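Local coordinates for Ras GTPase-activating-like protein IQGAP2 (Homo sapiens, PDB 5CJP), which probably serves as a scaffold that binds GTP-loaded small GTPases of the Rho family through a domain related to Ras GTPase activators, at residues Leu11-Thr23 with Lys334-Ser346. Residues are numbered along the deposited sequence; the frame is centred on the assembly and turned at random.
Sequences LETYQQLFYLLQT and KPVIYISIEEIIS
With CG beside the backbone N (chi1 -60°) and an extended chain beyond, Gln22 lays its amide against the backbone of Ile339 and grips both of its polar atoms. NE2 of Gln22 meets Ile339 O at 2.7 Å, in the carbonyl plane on a lone pair, while Ile339 N donates to Gln22 OE1 at 2.8 Å. A bent bond from Gln22 NE2 to Phe18 O, 3.0 Å, comes from above the Phe18 carbonyl plane and helps fix the amide's rotation; an alanine here would probably leave Ile339 N and O without their helix-side partners and remove this link to the strand. Gln15 makes a single, nearly straight bond, from NE2 to Ile341 O (2.7 Å). At either end of this pair of amides, side chains pack: Tyr19 turns its edge to the face of Tyr338, Tyr19 CD1 standing 3.5 Å above the Tyr338 ring plane, over its centre, with the planes at 58°, and Leu11 CD1 touches Ile341 CG2 at 3.4 Å. The axes of helix segment 11-23 and strand 337-343 approach to 7.2 Å and run antiparallel (172°). The glutamine amides thereby tie the helix to a strand that continues as an antiparallel sheet into the second subunit, while Leu20 and Leu21 pack on helix 25-34.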
# COMPACT_ATOMS: atom_id res chain seq x y z
N LEU E 11 -4.62 -6.62 24.53
CA LEU E 11 -5.41 -6.35 23.33
C LEU E 11 -6.05 -4.97 23.48
O LEU E 11 -6.17 -4.21 22.51
CB LEU E 11 -6.50 -7.41 23.16
CG LEU E 11 -7.24 -7.25 21.83
CD1 LEU E 11 -6.35 -7.76 20.74
CD2 LEU E 11 -8.54 -8.00 21.84
N GLU E 12 -6.46 -4.66 24.70
CA GLU E 12 -7.10 -3.39 25.00
C GLU E 12 -6.11 -2.23 24.98
O GLU E 12 -6.49 -1.08 24.73
CB GLU E 12 -7.82 -3.48 26.35
CG GLU E 12 -9.09 -4.34 26.29
CD GLU E 12 -9.73 -4.54 27.64
OE1 GLU E 12 -9.07 -5.10 28.54
OE2 GLU E 12 -10.91 -4.15 27.82
N THR E 13 -4.84 -2.51 25.24
CA THR E 13 -3.84 -1.47 25.23
C THR E 13 -3.50 -1.19 23.76
O THR E 13 -3.12 -0.08 23.39
CB THR E 13 -2.59 -1.90 26.05
OG1 THR E 13 -2.99 -2.20 27.39
CG2 THR E 13 -1.54 -0.79 26.09
N TYR E 14 -3.66 -2.21 22.92
CA TYR E 14 -3.38 -2.05 21.49
C TYR E 14 -4.51 -1.30 20.81
O TYR E 14 -4.26 -0.46 19.94
CB TYR E 14 -3.19 -3.42 20.82
CG TYR E 14 -1.75 -3.84 20.70
CD1 TYR E 14 -0.93 -3.31 19.71
CD2 TYR E 14 -1.19 -4.74 21.61
CE1 TYR E 14 0.41 -3.65 19.63
CE2 TYR E 14 0.16 -5.09 21.54
CZ TYR E 14 0.96 -4.54 20.55
OH TYR E 14 2.31 -4.86 20.47
N GLN E 15 -5.75 -1.60 21.20
CA GLN E 15 -6.91 -0.92 20.63
C GLN E 15 -6.85 0.57 20.96
O GLN E 15 -7.21 1.42 20.14
CB GLN E 15 -8.21 -1.53 21.19
CG GLN E 15 -8.35 -3.03 20.99
CD GLN E 15 -9.62 -3.59 21.62
OE1 GLN E 15 -9.91 -3.32 22.79
NE2 GLN E 15 -10.39 -4.36 20.85
N GLN E 16 -6.39 0.88 22.17
CA GLN E 16 -6.24 2.26 22.61
C GLN E 16 -5.20 2.95 21.72
O GLN E 16 -5.38 4.10 21.31
CB GLN E 16 -5.79 2.33 24.07
CG GLN E 16 -6.91 2.28 25.11
CD GLN E 16 -7.78 3.53 25.09
OE1 GLN E 16 -7.30 4.65 25.31
NE2 GLN E 16 -9.07 3.35 24.84
N LEU E 17 -4.11 2.24 21.42
CA LEU E 17 -3.05 2.81 20.57
C LEU E 17 -3.61 3.11 19.19
O LEU E 17 -3.38 4.17 18.62
CB LEU E 17 -1.87 1.84 20.44
CG LEU E 17 -0.72 2.24 19.50
CD1 LEU E 17 0.03 3.44 20.07
CD2 LEU E 17 0.24 1.05 19.31
N PHE E 18 -4.38 2.18 18.65
CA PHE E 18 -4.93 2.41 17.33
C PHE E 18 -5.93 3.55 17.32
O PHE E 18 -5.97 4.34 16.40
CB PHE E 18 -5.53 1.11 16.81
CG PHE E 18 -4.51 0.04 16.58
CD1 PHE E 18 -3.17 0.26 16.89
CD2 PHE E 18 -4.88 -1.16 16.01
CE1 PHE E 18 -2.21 -0.71 16.64
CE2 PHE E 18 -3.92 -2.14 15.75
CZ PHE E 18 -2.59 -1.91 16.06
N TYR E 19 -6.72 3.63 18.38
CA TYR E 19 -7.73 4.68 18.51
C TYR E 19 -7.08 6.07 18.57
O TYR E 19 -7.45 6.96 17.83
CB TYR E 19 -8.55 4.43 19.77
CG TYR E 19 -9.49 5.56 20.10
CD1 TYR E 19 -10.50 5.92 19.21
CD2 TYR E 19 -9.35 6.28 21.28
CE1 TYR E 19 -11.36 6.98 19.50
CE2 TYR E 19 -10.22 7.34 21.59
CZ TYR E 19 -11.21 7.69 20.69
OH TYR E 19 -12.07 8.74 20.97
N LEU E 20 -6.13 6.26 19.46
CA LEU E 20 -5.45 7.53 19.58
C LEU E 20 -4.70 7.90 18.31
O LEU E 20 -4.71 9.06 17.89
CB LEU E 20 -4.50 7.50 20.77
CG LEU E 20 -5.22 7.34 22.12
CD1 LEU E 20 -4.22 7.39 23.27
CD2 LEU E 20 -6.26 8.46 22.26
N LEU E 21 -4.06 6.93 17.68
CA LEU E 21 -3.33 7.22 16.44
C LEU E 21 -4.20 7.89 15.38
O LEU E 21 -3.74 8.81 14.71
CB LEU E 21 -2.76 5.94 15.85
CG LEU E 21 -1.32 5.63 16.21
CD1 LEU E 21 -0.94 4.30 15.61
CD2 LEU E 21 -0.41 6.73 15.70
N GLN E 22 -5.44 7.44 15.25
CA GLN E 22 -6.38 7.97 14.25
C GLN E 22 -7.30 9.08 14.74
O GLN E 22 -7.76 9.91 13.96
CB GLN E 22 -7.28 6.83 13.73
CG GLN E 22 -6.53 5.69 13.06
CD GLN E 22 -7.38 4.44 12.92
OE1 GLN E 22 -8.33 4.38 12.11
NE2 GLN E 22 -7.05 3.42 13.71
N THR E 23 -7.56 9.09 16.04
CA THR E 23 -8.53 10.02 16.59
C THR E 23 -7.97 11.13 17.45
O THR E 23 -8.61 12.19 17.58
CB THR E 23 -9.57 9.20 17.41
OG1 THR E 23 -10.22 8.28 16.52
CG2 THR E 23 -10.62 10.07 18.01
N LYS E 334 -18.73 15.91 13.94
CA LYS E 334 -19.46 14.74 13.47
C LYS E 334 -18.94 13.48 14.16
O LYS E 334 -17.89 13.50 14.79
CB LYS E 334 -19.32 14.62 11.95
CG LYS E 334 -20.14 15.63 11.17
CD LYS E 334 -21.61 15.55 11.55
CE LYS E 334 -22.46 16.50 10.73
NZ LYS E 334 -22.48 16.16 9.27
N PRO E 335 -19.69 12.36 14.05
CA PRO E 335 -19.29 11.08 14.66
C PRO E 335 -17.99 10.55 14.06
O PRO E 335 -17.68 10.81 12.90
CB PRO E 335 -20.46 10.15 14.34
CG PRO E 335 -21.61 11.08 14.07
CD PRO E 335 -20.96 12.22 13.33
N VAL E 336 -17.24 9.80 14.84
CA VAL E 336 -16.00 9.27 14.32
C VAL E 336 -15.97 7.75 14.20
O VAL E 336 -16.48 7.02 15.05
CB VAL E 336 -14.78 9.79 15.15
CG1 VAL E 336 -15.19 10.01 16.59
CG2 VAL E 336 -13.62 8.79 15.08
N ILE E 337 -15.35 7.30 13.11
CA ILE E 337 -15.18 5.90 12.77
C ILE E 337 -13.67 5.64 12.77
O ILE E 337 -12.89 6.53 12.42
CB ILE E 337 -15.73 5.62 11.36
CG1 ILE E 337 -17.24 5.48 11.39
CG2 ILE E 337 -15.11 4.39 10.79
CD1 ILE E 337 -17.92 6.74 11.77
N TYR E 338 -13.23 4.46 13.17
CA TYR E 338 -11.80 4.17 13.15
C TYR E 338 -11.48 2.67 13.03
O TYR E 338 -12.34 1.81 13.17
CB TYR E 338 -11.12 4.76 14.38
CG TYR E 338 -11.46 4.07 15.69
CD1 TYR E 338 -10.55 3.21 16.32
CD2 TYR E 338 -12.69 4.31 16.33
CE1 TYR E 338 -10.87 2.60 17.53
CE2 TYR E 338 -13.00 3.72 17.54
CZ TYR E 338 -12.10 2.87 18.14
OH TYR E 338 -12.41 2.28 19.34
N ILE E 339 -10.22 2.39 12.79
CA ILE E 339 -9.74 1.04 12.59
C ILE E 339 -9.07 0.47 13.84
O ILE E 339 -8.11 1.05 14.34
CB ILE E 339 -8.74 1.06 11.43
CG1 ILE E 339 -9.51 1.37 10.13
CG2 ILE E 339 -7.91 -0.20 11.41
CD1 ILE E 339 -10.58 0.38 9.81
N SER E 340 -9.55 -0.67 14.32
CA SER E 340 -8.96 -1.25 15.52
C SER E 340 -8.70 -2.77 15.39
O SER E 340 -8.87 -3.36 14.32
CB SER E 340 -9.90 -0.96 16.72
OG SER E 340 -9.28 -1.23 17.98
N ILE E 341 -8.28 -3.39 16.48
CA ILE E 341 -8.03 -4.82 16.54
C ILE E 341 -9.14 -5.41 17.39
O ILE E 341 -9.72 -4.71 18.22
CB ILE E 341 -6.71 -5.13 17.24
CG1 ILE E 341 -5.54 -4.83 16.33
CG2 ILE E 341 -6.62 -6.59 17.60
CD1 ILE E 341 -4.26 -4.99 17.09
N GLU E 342 -9.44 -6.70 17.20
CA GLU E 342 -10.47 -7.39 17.97
C GLU E 342 -10.23 -8.90 17.95
O GLU E 342 -9.80 -9.45 16.94
CB GLU E 342 -11.86 -7.08 17.42
CG GLU E 342 -12.98 -7.55 18.34
CD GLU E 342 -12.92 -6.89 19.73
OE1 GLU E 342 -13.38 -5.73 19.85
OE2 GLU E 342 -12.42 -7.53 20.69
N GLU E 343 -10.49 -9.56 19.07
CA GLU E 343 -10.30 -11.00 19.13
C GLU E 343 -11.67 -11.64 19.08
O GLU E 343 -12.63 -11.10 19.62
CB GLU E 343 -9.55 -11.38 20.40
CG GLU E 343 -9.11 -12.84 20.44
CD GLU E 343 -8.29 -13.19 21.68
OE1 GLU E 343 -7.14 -12.70 21.79
OE2 GLU E 343 -8.79 -13.95 22.53
N ILE E 344 -11.78 -12.79 18.41
CA ILE E 344 -13.06 -13.46 18.30
C ILE E 344 -13.30 -14.44 19.43
O ILE E 344 -12.46 -15.29 19.72
CB ILE E 344 -13.21 -14.19 16.96
CG1 ILE E 344 -14.61 -13.93 16.42
CG2 ILE E 344 -13.00 -15.67 17.11
CD1 ILE E 344 -14.87 -12.49 16.22
N ILE E 345 -14.47 -14.33 20.05
CA ILE E 345 -14.86 -15.19 21.16
C ILE E 345 -14.79 -16.68 20.83
O ILE E 345 -14.28 -17.48 21.61
CB ILE E 345 -16.31 -14.86 21.64
CG1 ILE E 345 -16.40 -13.39 22.08
CG2 ILE E 345 -16.71 -15.80 22.77
CD1 ILE E 345 -16.44 -12.38 20.92
N SER E 346 -15.29 -17.04 19.65
CA SER E 346 -15.31 -18.42 19.19
C SER E 346 -16.29 -19.23 20.04
O SER E 346 -15.90 -19.92 20.98
CB SER E 346 -13.91 -19.04 19.27
OG SER E 346 -13.88 -20.33 18.68